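Local atomic coordinates of flavohemoglobin (PDB entry 6O0A), a protein that binds heme and FAD and probably detoxifies nitric oxide by passing electrons from NAD(P)H through the flavin to the heme, contributing to nitric oxide resistance. Residues 101-106 against 155-160; 163-168 against 262-267; 78-83 against 148-153. All coordinates share one frame; numbering follows the deposited sequence.

Contact 1. Residues 101-106 against 155-160; sequences RVANKH and INLERK. With HEM (protoporphyrin IX containing Fe), chain C.
His106 ND1 donates to Glu158 OE2 across 2.7 Å, the one hydrogen bond between the two segments. The acceptor lies at the edge of the imidazole, close to the ring plane, yet the donor reaches the carboxylate from above, 38° out of the carboxylate's own plane. The hydrogen bond is somewhat bent, with 146° at the proton. Glu158 OE1 is bonded in turn by Tyr116 OH, so each carboxylate oxygen has a partner and the group cannot readily turn away.

On the far side of the ring, His106 NE2 binds the heme iron at 2.2 Å. With CG anti to its own carbonyl carbon (chi1 -79°), the imidazole stands out from helix 96-108 between metal and carboxylate, and these two ties fix its rotation. Val102 CG1 lies 3.4 Å above the plane of the His106 ring, offset toward the rim, and so backs one face of it. This is the proximal side of a globin heme pocket: helix 96-108 corresponds to the F helix and helix 137-163 to the H helix, and the Tyr-Glu-His chain behind the iron is a hallmark of flavohemoglobins.

Beneath the polar link the backbones come close because Ala103 is so small. Its CB packs on Leu157 CB at 3.7 Å and also touches the CG methylene of Glu158.

The same turn of helix 96-108 holds one heme propionate. Arg101 NE donates to HEM O2A at 3.0 Å, with the oxygen at the edge of the guanidinium and in its plane. Lys105, its chain curled by successive bends, brings NZ to HEM O1A for a weak hydrogen bond of 3.3 Å. Val102 CG2, meanwhile, presses on the heme methyl CMA at 3.5 Å.

Contact 2. Residues 163-168 against 262-267; sequences AQQANN and SNPYGD
Two hydrogen bonds join Asn167 and Asn263, whose amides face each other and pair reciprocally. Asn263 ND2 donates to Asn167 OD1 at 2.9 Å, in the carbonyl plane and on a lone pair. The return bond, Asn167 ND2 to Asn263 OD1, is 3.0 Å long and nearly straight at 169°, though it comes in tilted from the plane of the Asn263 carbonyl. The amide planes are twisted 30° apart, so the pair is not quite flat. Asn167 has further partners: its ND2 also bonds Ala198 O, and its OD1 takes the backbone N of Ile169, which leaves the amide little freedom to flip.

A water makes the second polar link. It accepts from Gln165 NE2 at 3.0 Å and donates to Pro264 O at 2.7 Å. Gln165 NE2 is bonded to Leu161 O as well, while Gln165 OE1 is bound to Thr200 OG1.

The rest is packing. Bent at chi2 (-52°), the Gln165 chain lays its amide beside Asn263, the two side chains lying alongside with their ends reversed, and Gln165 OE1 is 3.2 Å from Asn263 CB. Gln165 NE2 also comes within 3.2 Å of Tyr265 OH, but the angle is too poor for a hydrogen bond; Gln165 CG and CD simply rest on the hydroxyl end of the tyrosine.

The arrangement belongs to a domain junction: the linker leaving the last globin helix, 137-163, is tied to the loop after strand 258-262 of the antiparallel FAD-binding barrel, as in the ferredoxin-reductase-like module of flavohemoglobins.

Contact 3. Residues 78-83 against 148-153; sequences GSIAIF and WLLARA. With HEM (protoporphyrin IX containing Fe), chain C.
Leu150 lies flat along the ring of Phe83, the two side chains overlapping with their free ends pointing opposite ways. Leu150 CB sits over the ring face, 4.0 Å from the centroid and 18° off the normal, a CH-pi contact. Farther along the same side chain, Leu150 CD1 meets Phe83 CD1 at 3.8 Å, again over the face, so the leucine spans much of the ring rather than touching it at one point. With CG anti to the backbone N (chi1 179°), Phe83 extends its ring away from helix 75-89 to lie against helix 137-163.

Leu149 takes the edge. Its CB approaches Phe83 CE2 at 4.1 Å, near the plane of the ring, so that two neighbouring leucines hold the phenyl group on face and rim together. Pro95 and Val146 also touch the Phe83 side chain.

Leu150 CD2 sits by the root of the same ring, near Phe83 CB and CG, and also reaches Ile80 CG1 at 3.7 Å, the isoleucine and leucine chains crossing at a slant. These branches converge on one heme substituent. The methyl carbon HEM CMB is 3.5 Å from Leu150 CD2 and 3.8 Å from Ile80 CG1. Ser79 OG comes to 3.4 Å from the same HEM CMB, a van der Waals touch on a methyl carbon; the hydroxyl itself is hydrogen-bonded back to Leu76 O in its own helix.

The segments cross steeply, at 104°, with axes 10.8 Å apart, a separation that large side chains fill. In globin terms helix 75-89 corresponds to the E helix and helix 137-163 to the H helix; here they meet through side chains at the rim of the heme pocket, beside a pyrrole methyl.

Contacts 1 and 3 share helix 137-163 and both reach the heme, with centres about 13 Å apart: residues 101-106 supply the iron ligand and hold a propionate, while contact 3 packs against a methyl of the macrocycle. Their segments alternate along the chain. Contact 2 lies at the domain junction, its centre about 11 Å from that of contact 1. The two meet where Asn104 OD1 probably accepts a hydrogen bond from Gly266 N at 2.8 Å. Lys105 touches the FAD, so contact 1 reaches both cofactors, while contact 2 lies beside them, the Tyr265 side chain about 9 Å from FAD and about 12 Å from the heme. Contact 3 is about 23 Å from contact 2 between centres.

Contact 1. Residues 101-106 against 155-160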
loop_
_atom_site.group_PDB
_atom_site.type_symbol
_atom_site.label_atom_id
_atom_site.label_comp_id
_atom_site.label_asym_id
_atom_site.label_seq_id
_atom_site.Cartn_x
_atom_site.Cartn_y
_atom_site.Cartn_z
ATOM N N ARG A 101 -8.063 -2.041 -1.048
ATOM C CA ARG A 101 -6.747 -1.613 -0.579
ATOM C C ARG A 101 -6.657 -1.698 0.935
ATOM O O ARG A 101 -5.669 -2.204 1.481
ATOM C CB ARG A 101 -6.452 -0.191 -1.053
ATOM C CG ARG A 101 -5.023 0.263 -0.779
ATOM C CD ARG A 101 -4.808 1.730 -1.129
ATOM N NE ARG A 101 -5.609 2.613 -0.284
ATOM C CZ ARG A 101 -6.694 3.266 -0.690
ATOM N NH1 ARG A 101 -7.114 3.151 -1.945
ATOM N NH2 ARG A 101 -7.356 4.041 0.160
ATOM N N VAL A 102 -7.690 -1.212 1.632
ATOM C CA VAL A 102 -7.678 -1.215 3.090
ATOM C C VAL A 102 -7.714 -2.640 3.628
ATOM O O VAL A 102 -6.977 -2.982 4.560
ATOM C CB VAL A 102 -8.846 -0.378 3.639
ATOM C CG1 VAL A 102 -8.885 -0.487 5.151
ATOM C CG2 VAL A 102 -8.684 1.086 3.224
ATOM N N ALA A 103 -8.573 -3.490 3.055
ATOM C CA ALA A 103 -8.681 -4.869 3.529
ATOM C C ALA A 103 -7.352 -5.608 3.405
ATOM O O ALA A 103 -6.972 -6.373 4.299
ATOM C CB ALA A 103 -9.764 -5.612 2.749
ATOM N N ASN A 104 -6.643 -5.410 2.291
ATOM C CA ASN A 104 -5.363 -6.089 2.113
ATOM C C ASN A 104 -4.337 -5.607 3.130
ATOM O O ASN A 104 -3.572 -6.414 3.674
ATOM C CB ASN A 104 -4.852 -5.886 0.688
ATOM C CG ASN A 104 -5.430 -6.911 -0.293
ATOM O OD1 ASN A 104 -4.830 -7.963 -0.544
ATOM N ND2 ASN A 104 -6.600 -6.596 -0.865
ATOM N N LYS A 105 -4.306 -4.299 3.405
ATOM C CA LYS A 105 -3.413 -3.781 4.444
ATOM C C LYS A 105 -3.763 -4.370 5.804
ATOM O O LYS A 105 -2.884 -4.820 6.548
ATOM C CB LYS A 105 -3.482 -2.255 4.483
ATOM C CG LYS A 105 -2.494 -1.606 5.449
ATOM C CD LYS A 105 -1.067 -1.855 5.004
ATOM C CE LYS A 105 -0.744 -1.115 3.704
ATOM N NZ LYS A 105 -0.462 0.328 3.948
ATOM N N HIS A 106 -5.053 -4.362 6.148
ATOM C CA HIS A 106 -5.508 -4.939 7.412
ATOM C C HIS A 106 -5.099 -6.395 7.546
ATOM O O HIS A 106 -4.685 -6.840 8.624
ATOM C CB HIS A 106 -7.023 -4.837 7.502
ATOM C CG HIS A 106 -7.504 -3.484 7.881
ATOM N ND1 HIS A 106 -8.840 -3.150 7.879
ATOM C CD2 HIS A 106 -6.833 -2.380 8.282
ATOM C CE1 HIS A 106 -8.974 -1.895 8.268
ATOM N NE2 HIS A 106 -7.769 -1.405 8.501
ATOM N N ILE A 155 -14.631 -6.384 7.178
ATOM C CA ILE A 155 -14.533 -7.679 7.849
ATOM C C ILE A 155 -14.792 -8.819 6.867
ATOM O O ILE A 155 -14.075 -9.832 6.859
ATOM C CB ILE A 155 -15.506 -7.715 9.048
ATOM C CG1 ILE A 155 -14.938 -6.885 10.199
ATOM C CG2 ILE A 155 -15.796 -9.147 9.476
ATOM C CD1 ILE A 155 -15.970 -6.484 11.250
ATOM N N ASN A 156 -15.809 -8.665 6.014
ATOM C CA ASN A 156 -16.118 -9.695 5.028
ATOM C C ASN A 156 -14.977 -9.878 4.037
ATOM O O ASN A 156 -14.615 -11.012 3.702
ATOM C CB ASN A 156 -17.412 -9.350 4.296
ATOM C CG ASN A 156 -18.637 -9.564 5.168
ATOM O OD1 ASN A 156 -18.572 -10.280 6.170
ATOM N ND2 ASN A 156 -19.760 -8.954 4.791
ATOM N N LEU A 157 -14.401 -8.773 3.557
ATOM C CA LEU A 157 -13.269 -8.874 2.638
ATOM C C LEU A 157 -12.068 -9.518 3.314
ATOM O O LEU A 157 -11.383 -10.357 2.718
ATOM C CB LEU A 157 -12.895 -7.489 2.101
ATOM C CG LEU A 157 -13.886 -6.833 1.136
ATOM C CD1 LEU A 157 -13.473 -5.409 0.801
ATOM C CD2 LEU A 157 -14.013 -7.662 -0.136
ATOM N N GLU A 158 -11.798 -9.137 4.564
ATOM C CA GLU A 158 -10.633 -9.659 5.264
ATOM C C GLU A 158 -10.794 -11.144 5.562
ATOM O O GLU A 158 -9.832 -11.913 5.455
ATOM C CB GLU A 158 -10.403 -8.837 6.535
ATOM C CG GLU A 158 -9.800 -7.472 6.208
ATOM C CD GLU A 158 -10.232 -6.342 7.124
ATOM O OE1 GLU A 158 -10.706 -6.600 8.255
ATOM O OE2 GLU A 158 -10.074 -5.180 6.693
ATOM N N ARG A 159 -12.012 -11.570 5.906
ATOM C CA ARG A 159 -12.263 -12.991 6.117
ATOM C C ARG A 159 -11.937 -13.801 4.867
ATOM O O ARG A 159 -11.318 -14.869 4.952
ATOM C CB ARG A 159 -13.720 -13.209 6.534
ATOM C CG ARG A 159 -14.087 -14.663 6.656
ATOM C CD ARG A 159 -15.545 -14.850 7.029
ATOM N NE ARG A 159 -15.894 -14.117 8.241
ATOM C CZ ARG A 159 -16.699 -13.063 8.273
ATOM N NH1 ARG A 159 -17.257 -12.620 7.151
ATOM N NH2 ARG A 159 -16.957 -12.460 9.429
ATOM N N LYS A 160 -12.326 -13.300 3.694
ATOM C CA LYS A 160 -12.025 -14.006 2.452
ATOM C C LYS A 160 -10.525 -14.054 2.189
ATOM O O LYS A 160 -10.009 -15.057 1.673
ATOM C CB LYS A 160 -12.753 -13.342 1.283
ATOM C CG LYS A 160 -14.275 -13.431 1.368
ATOM C CD LYS A 160 -14.938 -12.786 0.155
ATOM C CE LYS A 160 -16.448 -12.915 0.211
ATOM N NZ LYS A 160 -16.869 -14.347 0.238
HETATM C CHA HEM C . -4.700 1.543 7.978
HETATM C CHB HEM C . -9.458 2.523 7.531
HETATM C CHC HEM C . -10.387 -0.269 11.389
HETATM C CHD HEM C . -5.624 -0.690 12.206
HETATM C C1A HEM C . -5.907 2.031 7.508
HETATM C C2A HEM C . -6.092 2.876 6.348
HETATM C C3A HEM C . -7.399 3.139 6.223
HETATM C C4A HEM C . -8.096 2.487 7.313
HETATM C CMA HEM C . -8.073 4.000 5.136
HETATM C CAA HEM C . -4.964 3.349 5.408
HETATM C CBA HEM C . -4.849 2.260 4.345
HETATM C CGA HEM C . -3.708 2.575 3.407
HETATM O O1A HEM C . -2.583 2.851 3.895
HETATM O O2A HEM C . -3.920 2.547 2.171
HETATM C C1B HEM C . -10.132 1.848 8.529
HETATM C C2B HEM C . -11.567 1.849 8.743
HETATM C C3B HEM C . -11.827 1.088 9.825
HETATM C C4B HEM C . -10.562 0.567 10.309
HETATM C CMB HEM C . -12.551 2.639 7.856
HETATM C CAB HEM C . -13.188 0.744 10.481
HETATM C CBB HEM C . -14.385 0.917 9.897
HETATM C C1C HEM C . -9.173 -0.587 11.961
HETATM C C2C HEM C . -9.000 -1.306 13.198
HETATM C C3C HEM C . -7.680 -1.433 13.434
HETATM C C4C HEM C . -6.987 -0.774 12.349
HETATM C CMC HEM C . -10.187 -1.839 14.031
HETATM C CAC HEM C . -6.934 -2.083 14.630
HETATM C CBC HEM C . -7.468 -2.155 15.864
HETATM C C1D HEM C . -4.979 -0.126 11.125
HETATM C C2D HEM C . -3.536 -0.057 10.977
HETATM C C3D HEM C . -3.270 0.562 9.829
HETATM C C4D HEM C . -4.530 0.905 9.190
HETATM C CMD HEM C . -2.523 -0.604 12.009
HETATM C CAD HEM C . -1.858 0.856 9.276
HETATM C CBD HEM C . -1.612 2.357 9.395
HETATM C CGD HEM C . -1.209 2.746 10.799
HETATM O O1D HEM C . -0.299 2.096 11.382
HETATM O O2D HEM C . -1.788 3.731 11.337
HETATM N NA HEM C . -7.154 1.814 8.073
HETATM N NB HEM C . -9.555 1.060 9.500
HETATM N NC HEM C . -7.924 -0.278 11.457
HETATM N ND HEM C . -5.554 0.459 10.014
HETATM FE FE HEM C . -7.575 0.537 9.606
#

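Contact 2. Residues 163-168 against 262-267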
loop_
_atom_site.group_PDB
_atom_site.type_symbol
_atom_site.label_atom_id
_atom_site.label_comp_id
_atom_site.label_asym_id
_atom_site.label_seq_id
_atom_site.Cartn_x
_atom_site.Cartn_y
_atom_site.Cartn_z
ATOM N N ALA A 163 -8.924 -16.685 4.317
ATOM C CA ALA A 163 -9.252 -18.033 3.866
ATOM C C ALA A 163 -8.364 -18.493 2.722
ATOM O O ALA A 163 -8.287 -19.697 2.468
ATOM C CB ALA A 163 -10.720 -18.122 3.444
ATOM N N GLN A 164 -7.689 -17.572 2.034
ATOM C CA GLN A 164 -6.819 -17.951 0.927
ATOM C C GLN A 164 -5.431 -18.397 1.377
ATOM O O GLN A 164 -4.652 -18.879 0.543
ATOM C CB GLN A 164 -6.676 -16.782 -0.050
ATOM C CG GLN A 164 -7.980 -16.325 -0.686
ATOM C CD GLN A 164 -7.768 -15.205 -1.686
ATOM O OE1 GLN A 164 -7.623 -14.041 -1.312
ATOM N NE2 GLN A 164 -7.739 -15.553 -2.966
ATOM N N GLN A 165 -5.102 -18.262 2.660
ATOM C CA GLN A 165 -3.733 -18.487 3.099
ATOM C C GLN A 165 -3.432 -19.972 3.294
ATOM O O GLN A 165 -4.313 -20.793 3.569
ATOM C CB GLN A 165 -3.460 -17.756 4.409
ATOM C CG GLN A 165 -3.722 -16.278 4.307
ATOM C CD GLN A 165 -2.994 -15.681 3.134
ATOM O OE1 GLN A 165 -1.774 -15.804 3.020
ATOM N NE2 GLN A 165 -3.740 -15.054 2.234
ATOM N N ALA A 166 -2.144 -20.291 3.197
ATOM C CA ALA A 166 -1.630 -21.639 3.399
ATOM C C ALA A 166 -1.388 -21.963 4.866
ATOM O O ALA A 166 -0.911 -23.058 5.174
ATOM C CB ALA A 166 -0.323 -21.815 2.612
ATOM N N ASN A 167 -1.701 -21.039 5.771
ATOM C CA ASN A 167 -1.444 -21.222 7.189
ATOM C C ASN A 167 -2.549 -20.511 7.957
ATOM O O ASN A 167 -3.402 -19.841 7.372
ATOM C CB ASN A 167 -0.073 -20.677 7.575
ATOM C CG ASN A 167 0.070 -19.214 7.230
ATOM O OD1 ASN A 167 -0.686 -18.379 7.735
ATOM N ND2 ASN A 167 1.033 -18.890 6.365
ATOM N N ASN A 168 -2.524 -20.661 9.284
ATOM C CA ASN A 168 -3.548 -20.085 10.145
ATOM C C ASN A 168 -2.970 -19.033 11.088
ATOM O O ASN A 168 -3.498 -18.818 12.181
ATOM C CB ASN A 168 -4.251 -21.183 10.943
ATOM C CG ASN A 168 -3.318 -21.886 11.904
ATOM O OD1 ASN A 168 -2.096 -21.756 11.814
ATOM N ND2 ASN A 168 -3.893 -22.631 12.849
ATOM N N SER A 262 4.673 -11.194 7.706
ATOM C CA SER A 262 3.261 -11.492 7.529
ATOM C C SER A 262 3.048 -12.383 6.306
ATOM O O SER A 262 3.974 -12.711 5.556
ATOM C CB SER A 262 2.460 -10.205 7.355
ATOM O OG SER A 262 2.678 -9.668 6.044
ATOM N N ASN A 263 1.791 -12.745 6.098
ATOM C CA ASN A 263 1.387 -13.360 4.855
ATOM C C ASN A 263 1.335 -12.296 3.760
ATOM O O ASN A 263 1.237 -11.102 4.046
ATOM C CB ASN A 263 0.042 -14.052 5.056
ATOM C CG ASN A 263 0.174 -15.310 5.908
ATOM O OD1 ASN A 263 1.230 -15.962 5.901
ATOM N ND2 ASN A 263 -0.878 -15.657 6.638
ATOM N N PRO A 264 1.445 -12.704 2.493
ATOM C CA PRO A 264 1.508 -11.724 1.403
ATOM C C PRO A 264 0.119 -11.260 0.980
ATOM O O PRO A 264 -0.833 -12.045 0.930
ATOM C CB PRO A 264 2.191 -12.509 0.279
ATOM C CG PRO A 264 1.674 -13.920 0.477
ATOM C CD PRO A 264 1.556 -14.090 1.996
ATOM N N TYR A 265 0.015 -9.967 0.664
ATOM C CA TYR A 265 -1.260 -9.354 0.315
ATOM C C TYR A 265 -1.022 -8.225 -0.684
ATOM O O TYR A 265 0.115 -7.864 -0.992
ATOM C CB TYR A 265 -1.992 -8.850 1.576
ATOM C CG TYR A 265 -2.523 -9.980 2.433
ATOM C CD1 TYR A 265 -3.599 -10.749 2.007
ATOM C CD2 TYR A 265 -1.940 -10.287 3.661
ATOM C CE1 TYR A 265 -4.085 -11.799 2.768
ATOM C CE2 TYR A 265 -2.426 -11.334 4.440
ATOM C CZ TYR A 265 -3.498 -12.088 3.983
ATOM O OH TYR A 265 -3.991 -13.128 4.734
ATOM N N GLY A 266 -2.118 -7.667 -1.181
ATOM C CA GLY A 266 -2.050 -6.504 -2.036
ATOM C C GLY A 266 -2.875 -6.763 -3.270
ATOM O O GLY A 266 -2.897 -7.891 -3.770
ATOM N N ASP A 267 -3.590 -5.750 -3.750
ATOM C CA ASP A 267 -4.477 -5.940 -4.887
ATOM C C ASP A 267 -3.916 -5.322 -6.156
ATOM O O ASP A 267 -4.594 -5.325 -7.186
ATOM C CB ASP A 267 -5.877 -5.389 -4.587
ATOM C CG ASP A 267 -5.891 -3.885 -4.330
ATOM O OD1 ASP A 267 -4.821 -3.241 -4.333
ATOM O OD2 ASP A 267 -6.995 -3.341 -4.120
HETATM O O HOH W 1 -2.590 -13.795 -0.225
#

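Contact 3. Residues 78-83 against 148-153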
loop_
_atom_site.group_PDB
_atom_site.type_symbol
_atom_site.label_atom_id
_atom_site.label_comp_id
_atom_site.label_asym_id
_atom_site.label_seq_id
_atom_site.Cartn_x
_atom_site.Cartn_y
_atom_site.Cartn_z
ATOM N N GLY A 78 -10.770 9.577 7.949
ATOM C CA GLY A 78 -11.020 10.265 6.689
ATOM C C GLY A 78 -11.683 9.367 5.660
ATOM O O GLY A 78 -12.587 9.795 4.933
ATOM N N SER A 79 -11.251 8.107 5.592
ATOM C CA SER A 79 -11.912 7.136 4.725
ATOM C C SER A 79 -13.374 6.951 5.107
ATOM O O SER A 79 -14.200 6.634 4.247
ATOM C CB SER A 79 -11.184 5.794 4.791
ATOM O OG SER A 79 -11.343 5.207 6.071
ATOM N N ILE A 80 -13.713 7.121 6.389
ATOM C CA ILE A 80 -15.115 7.019 6.787
ATOM C C ILE A 80 -15.920 8.164 6.175
ATOM O O ILE A 80 -17.066 7.973 5.745
ATOM C CB ILE A 80 -15.241 6.973 8.325
ATOM C CG1 ILE A 80 -14.563 5.716 8.876
ATOM C CG2 ILE A 80 -16.710 7.002 8.747
ATOM C CD1 ILE A 80 -14.487 5.650 10.412
ATOM N N ALA A 81 -15.323 9.355 6.085
ATOM C CA ALA A 81 -16.000 10.481 5.444
ATOM C C ALA A 81 -16.128 10.270 3.936
ATOM O O ALA A 81 -17.180 10.559 3.348
ATOM C CB ALA A 81 -15.254 11.778 5.742
ATOM N N ILE A 82 -15.059 9.796 3.291
ATOM C CA ILE A 82 -15.138 9.456 1.872
ATOM C C ILE A 82 -16.241 8.435 1.635
ATOM O O ILE A 82 -17.026 8.549 0.685
ATOM C CB ILE A 82 -13.774 8.940 1.375
ATOM C CG1 ILE A 82 -12.735 10.062 1.399
ATOM C CG2 ILE A 82 -13.893 8.342 -0.023
ATOM C CD1 ILE A 82 -11.321 9.581 1.151
ATOM N N PHE A 83 -16.312 7.423 2.499
ATOM C CA PHE A 83 -17.302 6.361 2.352
ATOM C C PHE A 83 -18.713 6.916 2.488
ATOM O O PHE A 83 -19.605 6.587 1.694
ATOM C CB PHE A 83 -17.028 5.279 3.401
ATOM C CG PHE A 83 -17.997 4.132 3.377
ATOM C CD1 PHE A 83 -17.884 3.133 2.430
ATOM C CD2 PHE A 83 -19.002 4.039 4.332
ATOM C CE1 PHE A 83 -18.765 2.063 2.415
ATOM C CE2 PHE A 83 -19.886 2.969 4.327
ATOM C CZ PHE A 83 -19.770 1.985 3.369
ATOM N N TRP A 148 -20.668 1.044 10.848
ATOM C CA TRP A 148 -20.818 -0.407 10.845
ATOM C C TRP A 148 -21.043 -0.969 9.447
ATOM O O TRP A 148 -20.663 -2.115 9.182
ATOM C CB TRP A 148 -21.932 -0.826 11.814
ATOM C CG TRP A 148 -21.404 -0.758 13.224
ATOM C CD1 TRP A 148 -21.802 0.086 14.218
ATOM C CD2 TRP A 148 -20.309 -1.517 13.757
ATOM N NE1 TRP A 148 -21.045 -0.125 15.350
ATOM C CE2 TRP A 148 -20.121 -1.103 15.090
ATOM C CE3 TRP A 148 -19.481 -2.522 13.240
ATOM C CZ2 TRP A 148 -19.138 -1.658 15.912
ATOM C CZ3 TRP A 148 -18.508 -3.070 14.057
ATOM C CH2 TRP A 148 -18.343 -2.635 15.374
ATOM N N LEU A 149 -21.629 -0.189 8.537
ATOM C CA LEU A 149 -21.686 -0.620 7.143
ATOM C C LEU A 149 -20.286 -0.845 6.600
ATOM O O LEU A 149 -20.021 -1.849 5.924
ATOM C CB LEU A 149 -22.405 0.424 6.296
ATOM C CG LEU A 149 -23.924 0.472 6.367
ATOM C CD1 LEU A 149 -24.423 1.675 5.597
ATOM C CD2 LEU A 149 -24.488 -0.811 5.792
ATOM N N LEU A 150 -19.384 0.092 6.882
ATOM C CA LEU A 150 -18.012 0.002 6.400
ATOM C C LEU A 150 -17.252 -1.111 7.114
ATOM O O LEU A 150 -16.561 -1.912 6.477
ATOM C CB LEU A 150 -17.336 1.355 6.600
ATOM C CG LEU A 150 -15.888 1.644 6.213
ATOM C CD1 LEU A 150 -15.637 1.258 4.780
ATOM C CD2 LEU A 150 -15.653 3.124 6.406
ATOM N N ALA A 151 -17.374 -1.181 8.440
ATOM C CA ALA A 151 -16.705 -2.241 9.188
ATOM C C ALA A 151 -17.136 -3.622 8.710
ATOM O O ALA A 151 -16.300 -4.519 8.545
ATOM C CB ALA A 151 -16.988 -2.086 10.682
ATOM N N ARG A 152 -18.437 -3.819 8.486
ATOM C CA ARG A 152 -18.907 -5.131 8.052
ATOM C C ARG A 152 -18.351 -5.481 6.675
ATOM O O ARG A 152 -17.966 -6.630 6.429
ATOM C CB ARG A 152 -20.441 -5.182 8.048
ATOM C CG ARG A 152 -21.061 -5.139 9.447
ATOM C CD ARG A 152 -22.567 -5.365 9.404
ATOM N NE ARG A 152 -23.276 -4.641 10.459
ATOM C CZ ARG A 152 -24.053 -3.582 10.245
ATOM N NH1 ARG A 152 -24.664 -2.991 11.265
ATOM N NH2 ARG A 152 -24.228 -3.118 9.014
ATOM N N ALA A 153 -18.303 -4.500 5.766
ATOM C CA ALA A 153 -17.749 -4.735 4.434
ATOM C C ALA A 153 -16.277 -5.136 4.515
ATOM O O ALA A 153 -15.849 -6.097 3.868
ATOM C CB ALA A 153 -17.921 -3.482 3.577
HETATM C CHA HEM C . -4.700 1.543 7.978
HETATM C CHB HEM C . -9.458 2.523 7.531
HETATM C CHC HEM C . -10.387 -0.269 11.389
HETATM C CHD HEM C . -5.624 -0.690 12.206
HETATM C C1A HEM C . -5.907 2.031 7.508
HETATM C C2A HEM C . -6.092 2.876 6.348
HETATM C C3A HEM C . -7.399 3.139 6.223
HETATM C C4A HEM C . -8.096 2.487 7.313
HETATM C CMA HEM C . -8.073 4.000 5.136
HETATM C CAA HEM C . -4.964 3.349 5.408
HETATM C CBA HEM C . -4.849 2.260 4.345
HETATM C CGA HEM C . -3.708 2.575 3.407
HETATM O O1A HEM C . -2.583 2.851 3.895
HETATM O O2A HEM C . -3.920 2.547 2.171
HETATM C C1B HEM C . -10.132 1.848 8.529
HETATM C C2B HEM C . -11.567 1.849 8.743
HETATM C C3B HEM C . -11.827 1.088 9.825
HETATM C C4B HEM C . -10.562 0.567 10.309
HETATM C CMB HEM C . -12.551 2.639 7.856
HETATM C CAB HEM C . -13.188 0.744 10.481
HETATM C CBB HEM C . -14.385 0.917 9.897
HETATM C C1C HEM C . -9.173 -0.587 11.961
HETATM C C2C HEM C . -9.000 -1.306 13.198
HETATM C C3C HEM C . -7.680 -1.433 13.434
HETATM C C4C HEM C . -6.987 -0.774 12.349
HETATM C CMC HEM C . -10.187 -1.839 14.031
HETATM C CAC HEM C . -6.934 -2.083 14.630
HETATM C CBC HEM C . -7.468 -2.155 15.864
HETATM C C1D HEM C . -4.979 -0.126 11.125
HETATM C C2D HEM C . -3.536 -0.057 10.977
HETATM C C3D HEM C . -3.270 0.562 9.829
HETATM C C4D HEM C . -4.530 0.905 9.190
HETATM C CMD HEM C . -2.523 -0.604 12.009
HETATM C CAD HEM C . -1.858 0.856 9.276
HETATM C CBD HEM C . -1.612 2.357 9.395
HETATM C CGD HEM C . -1.209 2.746 10.799
HETATM O O1D HEM C . -0.299 2.096 11.382
HETATM O O2D HEM C . -1.788 3.731 11.337
HETATM N NA HEM C . -7.154 1.814 8.073
HETATM N NB HEM C . -9.555 1.060 9.500
HETATM N NC HEM C . -7.924 -0.278 11.457
HETATM N ND HEM C . -5.554 0.459 10.014
HETATM FE FE HEM C . -7.575 0.537 9.606
#